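PDB 1T4W: C.Elegans p53 tumor suppressor-like transcription factor from Caenorhabditis elegans, which activates transcription by binding the same DNA consensus sequence as p53, promoting germline apoptosis after DNA damage and ensuring proper meiotic chromosome segregation. Local coordinates for residues 54-65 against 151-162. Residues are numbered along the deposited sequence; the frame is centred on the assembly and turned at random.
Sequences SNLSLRIRFVKY and KTMCLAVFLDDE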
loop_
_atom_site.group_PDB
_atom_site.type_symbol
_atom_site.label_atom_id
_atom_site.label_comp_id
_atom_site.label_asym_id
_atom_site.label_seq_id
_atom_site.Cartn_x
_atom_site.Cartn_y
_atom_site.Cartn_z
ATOM N N SER A 54 -2.384 24.335 3.650
ATOM C CA SER A 54 -1.394 23.865 2.693
ATOM C C SER A 54 -1.944 23.047 1.538
ATOM O O SER A 54 -2.929 22.325 1.665
ATOM C CB SER A 54 -0.345 23.032 3.416
ATOM O OG SER A 54 0.202 23.751 4.497
ATOM N N ASN A 55 -1.305 23.181 0.390
ATOM C CA ASN A 55 -1.693 22.388 -0.743
ATOM C C ASN A 55 -0.840 21.144 -0.515
ATOM O O ASN A 55 0.366 21.248 -0.377
ATOM C CB ASN A 55 -1.293 23.072 -2.031
ATOM C CG ASN A 55 -2.184 22.688 -3.166
ATOM O OD1 ASN A 55 -2.395 21.505 -3.424
ATOM N ND2 ASN A 55 -2.733 23.686 -3.851
ATOM N N LEU A 56 -1.455 19.975 -0.465
ATOM C CA LEU A 56 -0.697 18.756 -0.208
ATOM C C LEU A 56 -0.774 17.732 -1.318
ATOM O O LEU A 56 -1.615 17.825 -2.209
ATOM C CB LEU A 56 -1.184 18.115 1.091
ATOM C CG LEU A 56 -1.116 18.982 2.359
ATOM C CD1 LEU A 56 -1.405 18.162 3.594
ATOM C CD2 LEU A 56 0.267 19.578 2.473
ATOM N N SER A 57 0.142 16.771 -1.268
ATOM C CA SER A 57 0.159 15.671 -2.222
ATOM C C SER A 57 0.369 14.370 -1.433
ATOM O O SER A 57 0.915 14.370 -0.322
ATOM C CB SER A 57 1.257 15.858 -3.277
ATOM O OG SER A 57 2.529 15.979 -2.689
ATOM N N LEU A 58 -0.107 13.264 -1.985
ATOM C CA LEU A 58 0.045 11.982 -1.318
ATOM C C LEU A 58 0.810 11.022 -2.233
ATOM O O LEU A 58 0.412 10.791 -3.371
ATOM C CB LEU A 58 -1.317 11.377 -0.987
ATOM C CG LEU A 58 -1.244 10.093 -0.135
ATOM C CD1 LEU A 58 -1.007 10.443 1.340
ATOM C CD2 LEU A 58 -2.539 9.333 -0.275
ATOM N N ARG A 59 1.914 10.482 -1.738
ATOM C CA ARG A 59 2.697 9.536 -2.520
ATOM C C ARG A 59 2.350 8.125 -2.054
ATOM O O ARG A 59 2.204 7.871 -0.854
ATOM C CB ARG A 59 4.201 9.803 -2.356
ATOM C CG ARG A 59 4.720 10.969 -3.198
ATOM C CD ARG A 59 6.239 11.222 -2.978
ATOM N NE ARG A 59 6.556 11.681 -1.618
ATOM C CZ ARG A 59 7.210 10.963 -0.705
ATOM N NH1 ARG A 59 7.617 9.731 -0.985
ATOM N NH2 ARG A 59 7.504 11.489 0.479
ATOM N N ILE A 60 2.221 7.213 -3.010
ATOM C CA ILE A 60 1.876 5.821 -2.726
ATOM C C ILE A 60 2.971 4.914 -3.305
ATOM O O ILE A 60 3.272 4.985 -4.490
ATOM C CB ILE A 60 0.536 5.439 -3.385
ATOM C CG1 ILE A 60 -0.567 6.392 -2.912
ATOM C CG2 ILE A 60 0.185 3.983 -3.036
ATOM C CD1 ILE A 60 -1.765 6.437 -3.845
ATOM N N ARG A 61 3.550 4.076 -2.455
ATOM C CA ARG A 61 4.610 3.161 -2.857
ATOM C C ARG A 61 4.297 1.735 -2.430
ATOM O O ARG A 61 3.511 1.495 -1.508
ATOM C CB ARG A 61 5.942 3.560 -2.211
ATOM C CG ARG A 61 6.566 4.886 -2.703
ATOM C CD ARG A 61 8.058 4.926 -2.257
ATOM N NE ARG A 61 8.828 3.915 -2.976
ATOM C CZ ARG A 61 10.030 3.475 -2.626
ATOM N NH1 ARG A 61 10.628 2.553 -3.372
ATOM N NH2 ARG A 61 10.629 3.936 -1.528
ATOM N N PHE A 62 4.927 0.786 -3.107
ATOM C CA PHE A 62 4.748 -0.605 -2.767
ATOM C C PHE A 62 6.160 -1.185 -2.791
ATOM O O PHE A 62 6.767 -1.402 -3.856
ATOM C CB PHE A 62 3.797 -1.295 -3.748
ATOM C CG PHE A 62 3.392 -2.685 -3.312
ATOM C CD1 PHE A 62 2.767 -2.880 -2.072
ATOM C CD2 PHE A 62 3.639 -3.793 -4.133
ATOM C CE1 PHE A 62 2.388 -4.152 -1.644
ATOM C CE2 PHE A 62 3.266 -5.084 -3.726
ATOM C CZ PHE A 62 2.636 -5.270 -2.477
ATOM N N VAL A 63 6.672 -1.416 -1.587
ATOM C CA VAL A 63 8.041 -1.875 -1.386
ATOM C C VAL A 63 8.185 -3.187 -0.620
ATOM O O VAL A 63 7.212 -3.727 -0.072
ATOM C CB VAL A 63 8.841 -0.791 -0.609
ATOM C CG1 VAL A 63 8.593 0.575 -1.242
ATOM C CG2 VAL A 63 8.430 -0.768 0.884
ATOM N N LYS A 64 9.414 -3.694 -0.585
ATOM C CA LYS A 64 9.710 -4.925 0.142
ATOM C C LYS A 64 10.794 -4.643 1.167
ATOM O O LYS A 64 11.608 -3.743 0.987
ATOM C CB LYS A 64 10.162 -6.042 -0.812
ATOM C CG LYS A 64 11.493 -5.819 -1.496
ATOM C CD LYS A 64 11.705 -6.882 -2.570
ATOM C CE LYS A 64 13.010 -6.690 -3.325
ATOM N NZ LYS A 64 13.097 -5.358 -3.978
ATOM N N TYR A 65 10.798 -5.415 2.245
ATOM C CA TYR A 65 11.779 -5.225 3.289
ATOM C C TYR A 65 11.931 -6.541 4.036
ATOM O O TYR A 65 11.162 -7.480 3.823
ATOM C CB TYR A 65 11.314 -4.112 4.239
ATOM C CG TYR A 65 10.123 -4.453 5.122
ATOM C CD1 TYR A 65 10.280 -5.213 6.290
ATOM C CD2 TYR A 65 8.837 -4.034 4.783
ATOM C CE1 TYR A 65 9.177 -5.553 7.098
ATOM C CE2 TYR A 65 7.728 -4.364 5.576
ATOM C CZ TYR A 65 7.902 -5.124 6.733
ATOM O OH TYR A 65 6.804 -5.455 7.517
ATOM N N LYS A 151 10.823 -11.916 1.697
ATOM C CA LYS A 151 10.774 -10.532 2.131
ATOM C C LYS A 151 9.302 -10.178 2.353
ATOM O O LYS A 151 8.406 -10.888 1.909
ATOM C CB LYS A 151 11.406 -9.631 1.073
ATOM C CG LYS A 151 12.874 -9.963 0.825
ATOM C CD LYS A 151 13.510 -9.044 -0.196
ATOM C CE LYS A 151 14.951 -9.447 -0.463
ATOM N NZ LYS A 151 15.556 -8.641 -1.564
ATOM N N THR A 152 9.054 -9.094 3.064
ATOM C CA THR A 152 7.694 -8.667 3.331
ATOM C C THR A 152 7.347 -7.503 2.396
ATOM O O THR A 152 8.140 -6.568 2.245
ATOM C CB THR A 152 7.578 -8.217 4.785
ATOM O OG1 THR A 152 8.027 -9.281 5.627
ATOM C CG2 THR A 152 6.135 -7.859 5.146
ATOM N N MET A 153 6.190 -7.574 1.742
ATOM C CA MET A 153 5.765 -6.481 0.854
ATOM C C MET A 153 4.987 -5.507 1.728
ATOM O O MET A 153 4.235 -5.933 2.601
ATOM C CB MET A 153 4.891 -7.002 -0.270
ATOM C CG MET A 153 5.604 -7.989 -1.151
ATOM S SD MET A 153 4.559 -8.466 -2.524
ATOM C CE MET A 153 5.640 -9.584 -3.389
ATOM N N CYS A 154 5.151 -4.214 1.459
ATOM C CA CYS A 154 4.557 -3.148 2.261
ATOM C C CYS A 154 3.946 -2.003 1.434
ATOM O O CYS A 154 4.595 -1.481 0.517
ATOM C CB CYS A 154 5.655 -2.580 3.167
ATOM S SG CYS A 154 5.136 -1.213 4.221
ATOM N N LEU A 155 2.699 -1.637 1.731
ATOM C CA LEU A 155 2.026 -0.538 1.014
ATOM C C LEU A 155 2.180 0.680 1.919
ATOM O O LEU A 155 1.623 0.711 3.035
ATOM C CB LEU A 155 0.526 -0.834 0.817
ATOM C CG LEU A 155 -0.257 0.290 0.104
ATOM C CD1 LEU A 155 0.350 0.497 -1.284
ATOM C CD2 LEU A 155 -1.747 -0.061 -0.017
ATOM N N ALA A 156 2.934 1.670 1.448
ATOM C CA ALA A 156 3.205 2.882 2.230
ATOM C C ALA A 156 2.745 4.155 1.536
ATOM O O ALA A 156 2.856 4.272 0.309
ATOM C CB ALA A 156 4.732 2.988 2.525
ATOM N N VAL A 157 2.240 5.101 2.339
ATOM C CA VAL A 157 1.781 6.395 1.847
ATOM C C VAL A 157 2.447 7.523 2.639
ATOM O O VAL A 157 2.712 7.398 3.834
ATOM C CB VAL A 157 0.234 6.548 1.939
ATOM C CG1 VAL A 157 -0.436 5.640 0.891
ATOM C CG2 VAL A 157 -0.237 6.217 3.330
ATOM N N PHE A 158 2.689 8.630 1.949
ATOM C CA PHE A 158 3.367 9.792 2.519
ATOM C C PHE A 158 2.589 11.037 2.164
ATOM O O PHE A 158 2.147 11.201 1.011
ATOM C CB PHE A 158 4.779 9.913 1.922
ATOM C CG PHE A 158 5.631 8.693 2.140
ATOM C CD1 PHE A 158 6.393 8.555 3.297
ATOM C CD2 PHE A 158 5.609 7.645 1.226
ATOM C CE1 PHE A 158 7.124 7.365 3.552
ATOM C CE2 PHE A 158 6.330 6.461 1.461
ATOM C CZ PHE A 158 7.086 6.318 2.628
ATOM N N LEU A 159 2.396 11.899 3.155
ATOM C CA LEU A 159 1.719 13.155 2.901
ATOM C C LEU A 159 2.840 14.189 2.835
ATOM O O LEU A 159 3.598 14.328 3.797
ATOM C CB LEU A 159 0.745 13.494 4.037
ATOM C CG LEU A 159 -0.209 14.659 3.719
ATOM C CD1 LEU A 159 -1.140 14.275 2.576
ATOM C CD2 LEU A 159 -1.020 15.008 4.953
ATOM N N ASP A 160 2.970 14.876 1.695
ATOM C CA ASP A 160 4.012 15.896 1.527
ATOM C C ASP A 160 3.440 17.308 1.498
ATOM O O ASP A 160 2.327 17.521 0.999
ATOM C CB ASP A 160 4.750 15.744 0.207
ATOM C CG ASP A 160 5.636 14.507 0.134
ATOM O OD1 ASP A 160 5.978 13.885 1.164
ATOM O OD2 ASP A 160 5.988 14.169 -1.002
ATOM N N ASP A 161 4.215 18.275 1.992
ATOM C CA ASP A 161 3.782 19.670 1.943
ATOM C C ASP A 161 4.132 20.223 0.561
ATOM O O ASP A 161 4.587 19.477 -0.311
ATOM C CB ASP A 161 4.451 20.500 3.045
ATOM C CG ASP A 161 5.951 20.638 2.866
ATOM O OD1 ASP A 161 6.498 20.302 1.795
ATOM O OD2 ASP A 161 6.589 21.090 3.829
ATOM N N GLU A 162 3.933 21.521 0.353
ATOM C CA GLU A 162 4.217 22.151 -0.945
ATOM C C GLU A 162 5.684 22.094 -1.354
ATOM O O GLU A 162 6.005 22.053 -2.540
ATOM C CB GLU A 162 3.769 23.617 -0.944
ATOM C CG GLU A 162 2.384 23.852 -0.391
ATOM C CD GLU A 162 2.297 23.524 1.084
ATOM O OE1 GLU A 162 3.019 24.155 1.886
ATOM O OE2 GLU A 162 1.510 22.625 1.442
HETATM O O HOH W 1 4.660 14.790 -3.519
HETATM O O HOH W 2 3.281 18.468 -2.448
#
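Asp-160 OD2 is gripped twice: NE of Arg-59 donates to it at 2.6 Å, nearly straight at 172°, and a water that also bonds Ser-57 OG donates a second hydrogen bond. NH2 of Arg-59 completes a side-on, bidentate salt bridge by reaching Asp-160 OD1 at 2.9 Å on its syn lone pair. The guanidinium and carboxylate planes are nearly coplanar, with OD2 in the guanidinium plane but NE 23° out of the carboxylate plane. A bend at chi3 of Arg-59 (-66°) brings NE and NH2 round to the carboxylate. The guanidinium is nearly parallel to the Phe-158 ring, but Phe-158 CB, not the ring, lies over its face, 3.5 Å from NH2.

Beneath these side chains, strands 57-65 and 152-160 run antiparallel, and five hydrogen-bonded pairs, from Ser-57 with Asp-160 to Tyr-65 with Thr-152, fix the register. At the far end the Thr-152 CB makes a CH-pi contact over the Tyr-65 ring, 3.9 Å from its centroid, while the Cys-154 CB meets the ring edge; Tyr-65 OH bonds the backbone of Lys-173.

The face with Leu-58, Ile-60, Phe-62, Leu-155 and Val-157 is largely apolar, with Lys-64 at its end. Leu-56 CD1 presses on Leu-159 CD2 at 3.5 Å, tighter than usual, and Ile-60 lies alongside Val-157. Met-153 SD stands obliquely 4.8 Å from the Phe-62 ring centroid, a Met-aromatic contact. Strand 3-8 packs on this side through Met-4 and Ile-6, joining the two sheets of the p53-like beta sandwich.

The pair thus divides its chemistry by face: mostly apolar side chains face strand 3-8, while the bidentate bridge and its water probably hold the Arg-59 and Asp-160 charges in place on the other side.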